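Local coordinates for protein carnitinyl-CoA dehydratase (Mycobacterium avium, PDB 3R0O) that probably adds or removes water on coenzyme A thioesters such as carnitinyl-CoA, as an enzyme of the enoyl-CoA hydratase/isomerase (crotonase) family, at residues N24-T29 against W61-T66; E53-P58 against F105-T110. All blocks are in the same frame, centred on the assembly; numbering follows the deposited sequence.

Interaction 1. Residues N24-T29 against W61-T66; sequences NVALIT and WAVVIT
Residues 25-29 and 62-66 run as neighbouring parallel strands, their axes 4.7 Å apart and 15° from exact alignment, with Val25 level with Ala62 and Thr29 with Thr66. The hydrogen-bond ladder belongs to the even residues of the first strand: Ala26 and Ile28 each give N-H to one carbonyl and offer their own carbonyl to the next N-H. Its straightest rung is Ile28 N to Val64 O, 2.7 Å long with 178° at the hydrogen. Before the ladder, Asn24 O takes the N-H of Trp61 at 2.7 Å and, weakly, that of Ala62. Here the two side chains lie side by side: the Asn24 amide is stacked on one face of the indole, the planes 12° apart and Asn24 CG 3.9 Å above the ring. Both residues carry CG anti to the carbonyl carbon, which sends amide and ring out in the same direction. ND2 of that amide is hydrogen-bonded to Glu59 O. On the face bearing Val25, Leu27 and Val64, the two methyls of Val64 divide their contacts, CG2 touching Val25 CG1 at 3.8 Å and CG1 touching Leu27 CD1 at 3.6 Å. Thr66 CG2 meets Thr29 OG1 farther along this face, while Thr66 OG1 bonds to Ala113 O. On the other face Ile28 reaches back along the sheet, its CD1 3.8 Å from Val63 CG1. That face is covered by helix 41-56, where Ile28 meets Val47 and Ala50; helix 198-210 packs on Val25, Ala62 and Thr66. The pair brackets helix 41-56 in a beta-alpha-beta unit, with antiparallel strand 17-22 beyond residues 25-29 and parallel strand 110-114 beyond residues 62-66.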
# COMPACT_ATOMS: atom_id res chain seq x y z
N ASN A 24 29.74 1.92 13.75
CA ASN A 24 29.25 2.87 12.73
C ASN A 24 27.78 3.33 13.00
O ASN A 24 27.08 3.74 12.08
CB ASN A 24 29.39 2.25 11.31
CG ASN A 24 30.89 2.08 10.84
OD1 ASN A 24 31.30 0.98 10.47
ND2 ASN A 24 31.66 3.18 10.79
N VAL A 25 27.31 3.21 14.25
CA VAL A 25 25.92 3.57 14.60
C VAL A 25 25.85 4.74 15.58
O VAL A 25 26.57 4.77 16.59
CB VAL A 25 25.07 2.36 15.17
CG1 VAL A 25 23.60 2.77 15.41
CG2 VAL A 25 25.14 1.14 14.25
N ALA A 26 24.98 5.70 15.27
CA ALA A 26 24.69 6.79 16.18
C ALA A 26 23.42 6.45 16.91
O ALA A 26 22.36 6.28 16.28
CB ALA A 26 24.53 8.10 15.43
N LEU A 27 23.54 6.32 18.23
CA LEU A 27 22.42 6.05 19.12
C LEU A 27 21.96 7.34 19.82
O LEU A 27 22.72 7.97 20.58
CB LEU A 27 22.79 4.97 20.17
CG LEU A 27 21.77 4.63 21.28
CD1 LEU A 27 20.49 3.94 20.75
CD2 LEU A 27 22.41 3.76 22.38
N ILE A 28 20.71 7.71 19.56
CA ILE A 28 20.12 8.89 20.16
C ILE A 28 19.10 8.44 21.17
O ILE A 28 18.24 7.63 20.83
CB ILE A 28 19.37 9.74 19.11
CG1 ILE A 28 20.32 10.11 17.96
CG2 ILE A 28 18.71 10.96 19.80
CD1 ILE A 28 19.64 10.62 16.70
N THR A 29 19.17 8.95 22.39
CA THR A 29 18.25 8.57 23.44
C THR A 29 17.57 9.84 23.89
O THR A 29 18.23 10.77 24.38
CB THR A 29 18.99 7.92 24.65
OG1 THR A 29 19.71 6.75 24.21
CG2 THR A 29 18.00 7.51 25.74
N TRP A 61 26.88 5.00 9.71
CA TRP A 61 26.17 4.27 8.66
C TRP A 61 24.71 3.93 8.98
O TRP A 61 23.99 3.45 8.11
CB TRP A 61 26.94 3.01 8.23
CG TRP A 61 28.34 3.27 7.67
CD1 TRP A 61 28.92 4.49 7.40
CD2 TRP A 61 29.30 2.28 7.28
NE1 TRP A 61 30.20 4.30 6.90
CE2 TRP A 61 30.45 2.96 6.81
CE3 TRP A 61 29.30 0.88 7.29
CZ2 TRP A 61 31.59 2.28 6.36
CZ3 TRP A 61 30.43 0.20 6.84
CH2 TRP A 61 31.56 0.90 6.38
N ALA A 62 24.29 4.18 10.21
CA ALA A 62 22.91 3.96 10.65
C ALA A 62 22.65 4.72 11.93
O ALA A 62 23.58 5.05 12.66
CB ALA A 62 22.62 2.50 10.85
N VAL A 63 21.38 5.01 12.18
CA VAL A 63 20.94 5.75 13.35
C VAL A 63 19.86 4.96 14.08
O VAL A 63 19.00 4.32 13.45
CB VAL A 63 20.40 7.16 12.96
CG1 VAL A 63 19.74 7.87 14.13
CG2 VAL A 63 21.52 8.03 12.38
N VAL A 64 19.94 4.97 15.42
CA VAL A 64 18.91 4.42 16.27
C VAL A 64 18.43 5.52 17.20
O VAL A 64 19.24 6.24 17.80
CB VAL A 64 19.43 3.21 17.09
CG1 VAL A 64 18.37 2.71 18.11
CG2 VAL A 64 19.89 2.05 16.14
N ILE A 65 17.11 5.69 17.29
CA ILE A 65 16.52 6.59 18.28
C ILE A 65 15.67 5.80 19.29
O ILE A 65 14.93 4.89 18.91
CB ILE A 65 15.68 7.73 17.59
CG1 ILE A 65 15.27 8.81 18.60
CG2 ILE A 65 14.46 7.16 16.86
CD1 ILE A 65 14.91 10.19 17.95
N THR A 66 15.79 6.13 20.57
CA THR A 66 15.05 5.44 21.62
C THR A 66 14.70 6.42 22.75
O THR A 66 15.16 7.57 22.75
CB THR A 66 15.89 4.21 22.13
OG1 THR A 66 15.04 3.25 22.79
CG2 THR A 66 17.03 4.67 23.08

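Interaction 2. Residues E53-P58 against F105-T110; sequences EAQRDP and FIDKPT. With EDO (1,2-ethanediol), chain D.
Gln55 and Asp107 cross at an angle, amide and carboxylate planes 58° apart, and are tied by two hydrogen bonds. Gln55 OE1 accepts the backbone N-H of Asp107 at 2.7 Å, while NE2 gives a 2.9 Å bond to Asp107 OD2, approaching from above the carboxylate plane. With both amide atoms engaged, the rotation of the Gln55 end group is fixed. A bend at chi2 (68°) turns that amide toward the loop. The Gln55 and Ile106 side chains pass each other in opposite directions, Ile106 CG2 3.8 Å from Gln55 CB. Asp107 OD1 forms a salt bridge with Arg222, so the carboxylate also ties the loop to helix 214-225. Lys108, bent at chi2 and chi4, brings its ammonium to the last turn of helix 41-56: NZ donates to Ala54 O at 2.9 Å and more weakly to Gln55 O. A water accepts from NZ and donates to Gln55 O, and Val60 O takes a further bond from NZ. The ammonium, set among these carbonyls, would probably interact favourably with the helix dipole. A lysine from the loop before strand 110-114 thus binds carbonyls at the C-terminal end of helix 41-56, the helix of a beta-alpha-beta unit in the crotonase fold.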
# COMPACT_ATOMS: atom_id res chain seq x y z
N GLU A 53 24.28 15.84 12.08
CA GLU A 53 25.63 15.33 12.32
C GLU A 53 25.77 13.88 11.77
O GLU A 53 26.75 13.57 11.10
CB GLU A 53 25.95 15.43 13.81
CG GLU A 53 27.33 14.86 14.24
CD GLU A 53 28.52 15.54 13.54
OE1 GLU A 53 28.46 16.77 13.29
OE2 GLU A 53 29.53 14.83 13.26
N ALA A 54 24.77 13.02 12.03
CA ALA A 54 24.77 11.66 11.44
C ALA A 54 24.81 11.70 9.92
O ALA A 54 25.53 10.92 9.29
CB ALA A 54 23.57 10.86 11.91
N GLN A 55 24.03 12.62 9.33
CA GLN A 55 24.02 12.82 7.90
C GLN A 55 25.42 13.19 7.39
O GLN A 55 25.90 12.59 6.43
CB GLN A 55 23.00 13.89 7.50
CG GLN A 55 23.10 14.38 6.03
CD GLN A 55 22.70 13.32 4.98
OE1 GLN A 55 22.06 12.32 5.28
NE2 GLN A 55 23.10 13.55 3.73
N ARG A 56 26.06 14.15 8.06
CA ARG A 56 27.31 14.72 7.61
C ARG A 56 28.52 13.80 7.82
O ARG A 56 29.49 13.87 7.08
CB ARG A 56 27.57 16.05 8.31
N ASP A 57 28.49 12.98 8.86
CA ASP A 57 29.66 12.16 9.20
C ASP A 57 29.68 10.88 8.33
O ASP A 57 28.81 10.01 8.51
CB ASP A 57 29.65 11.85 10.70
CG ASP A 57 30.87 11.08 11.16
OD1 ASP A 57 31.56 10.44 10.34
OD2 ASP A 57 31.13 11.07 12.37
N PRO A 58 30.66 10.77 7.40
CA PRO A 58 30.71 9.60 6.49
C PRO A 58 30.85 8.25 7.20
O PRO A 58 30.46 7.22 6.63
CB PRO A 58 31.95 9.87 5.60
CG PRO A 58 32.74 10.93 6.29
CD PRO A 58 31.74 11.74 7.09
N PHE A 105 14.66 14.41 6.37
CA PHE A 105 15.21 13.24 5.67
C PHE A 105 16.75 13.21 5.73
O PHE A 105 17.39 14.24 5.54
CB PHE A 105 14.71 13.20 4.22
CG PHE A 105 15.16 11.98 3.45
CD1 PHE A 105 14.34 10.86 3.35
CD2 PHE A 105 16.40 11.96 2.82
CE1 PHE A 105 14.75 9.73 2.65
CE2 PHE A 105 16.82 10.83 2.12
CZ PHE A 105 15.99 9.73 2.02
N ILE A 106 17.34 12.04 6.03
CA ILE A 106 18.79 11.85 5.90
C ILE A 106 19.09 10.56 5.14
O ILE A 106 18.24 9.67 5.07
CB ILE A 106 19.52 11.84 7.27
CG1 ILE A 106 19.08 10.66 8.15
CG2 ILE A 106 19.26 13.15 8.03
CD1 ILE A 106 20.04 10.37 9.34
N ASP A 107 20.30 10.44 4.59
CA ASP A 107 20.68 9.27 3.80
C ASP A 107 20.82 7.99 4.62
O ASP A 107 20.62 6.90 4.10
CB ASP A 107 22.01 9.54 3.09
CG ASP A 107 21.90 10.61 2.02
OD1 ASP A 107 20.87 10.69 1.31
OD2 ASP A 107 22.87 11.36 1.87
N LYS A 108 21.17 8.15 5.90
CA LYS A 108 21.46 7.02 6.78
C LYS A 108 20.16 6.36 7.27
O LYS A 108 19.19 7.05 7.57
CB LYS A 108 22.30 7.50 7.98
CG LYS A 108 23.41 8.51 7.64
CD LYS A 108 24.40 7.97 6.59
CE LYS A 108 25.30 9.11 6.04
NZ LYS A 108 26.38 9.44 7.00
N PRO A 109 20.12 5.01 7.30
CA PRO A 109 18.90 4.34 7.79
C PRO A 109 18.64 4.64 9.27
O PRO A 109 19.57 4.74 10.07
CB PRO A 109 19.22 2.85 7.61
CG PRO A 109 20.16 2.81 6.56
CD PRO A 109 21.07 4.03 6.75
N THR A 110 17.37 4.83 9.60
CA THR A 110 17.01 5.16 10.97
C THR A 110 16.15 4.04 11.51
O THR A 110 15.28 3.51 10.80
CB THR A 110 16.24 6.47 11.03
OG1 THR A 110 15.11 6.41 10.14
CG2 THR A 110 17.15 7.69 10.63
C1 EDO D . 14.49 11.05 10.48
O1 EDO D . 15.57 11.05 9.53
C2 EDO D . 13.42 10.05 10.06
O2 EDO D . 14.05 8.86 9.55
O HOH W 1 28.00 10.82 5.13

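In the fold
Interactions 1 and 2 have centres 10 Å apart and share the beta-alpha-beta unit of strand 25-30, helix 41-56 and strand 62-67: interaction 1 pairs its strands, and interaction 2 ties the end of its helix to the approach to the next strand, 110-114. They meet at Val63, whose N lies 2.8 Å from Pro109 O, a probable hydrogen bond, and whose CG2 packs 3.5 Å from Ala54 CB. Trp61 packs on Trp270 of a second subunit, and Pro109 packs on Leu173 of that subunit. A 1,2-ethanediol, probably from crystallisation, bonds through O2 to Thr110 OG1 at 2.7 Å and also bonds to His104 O.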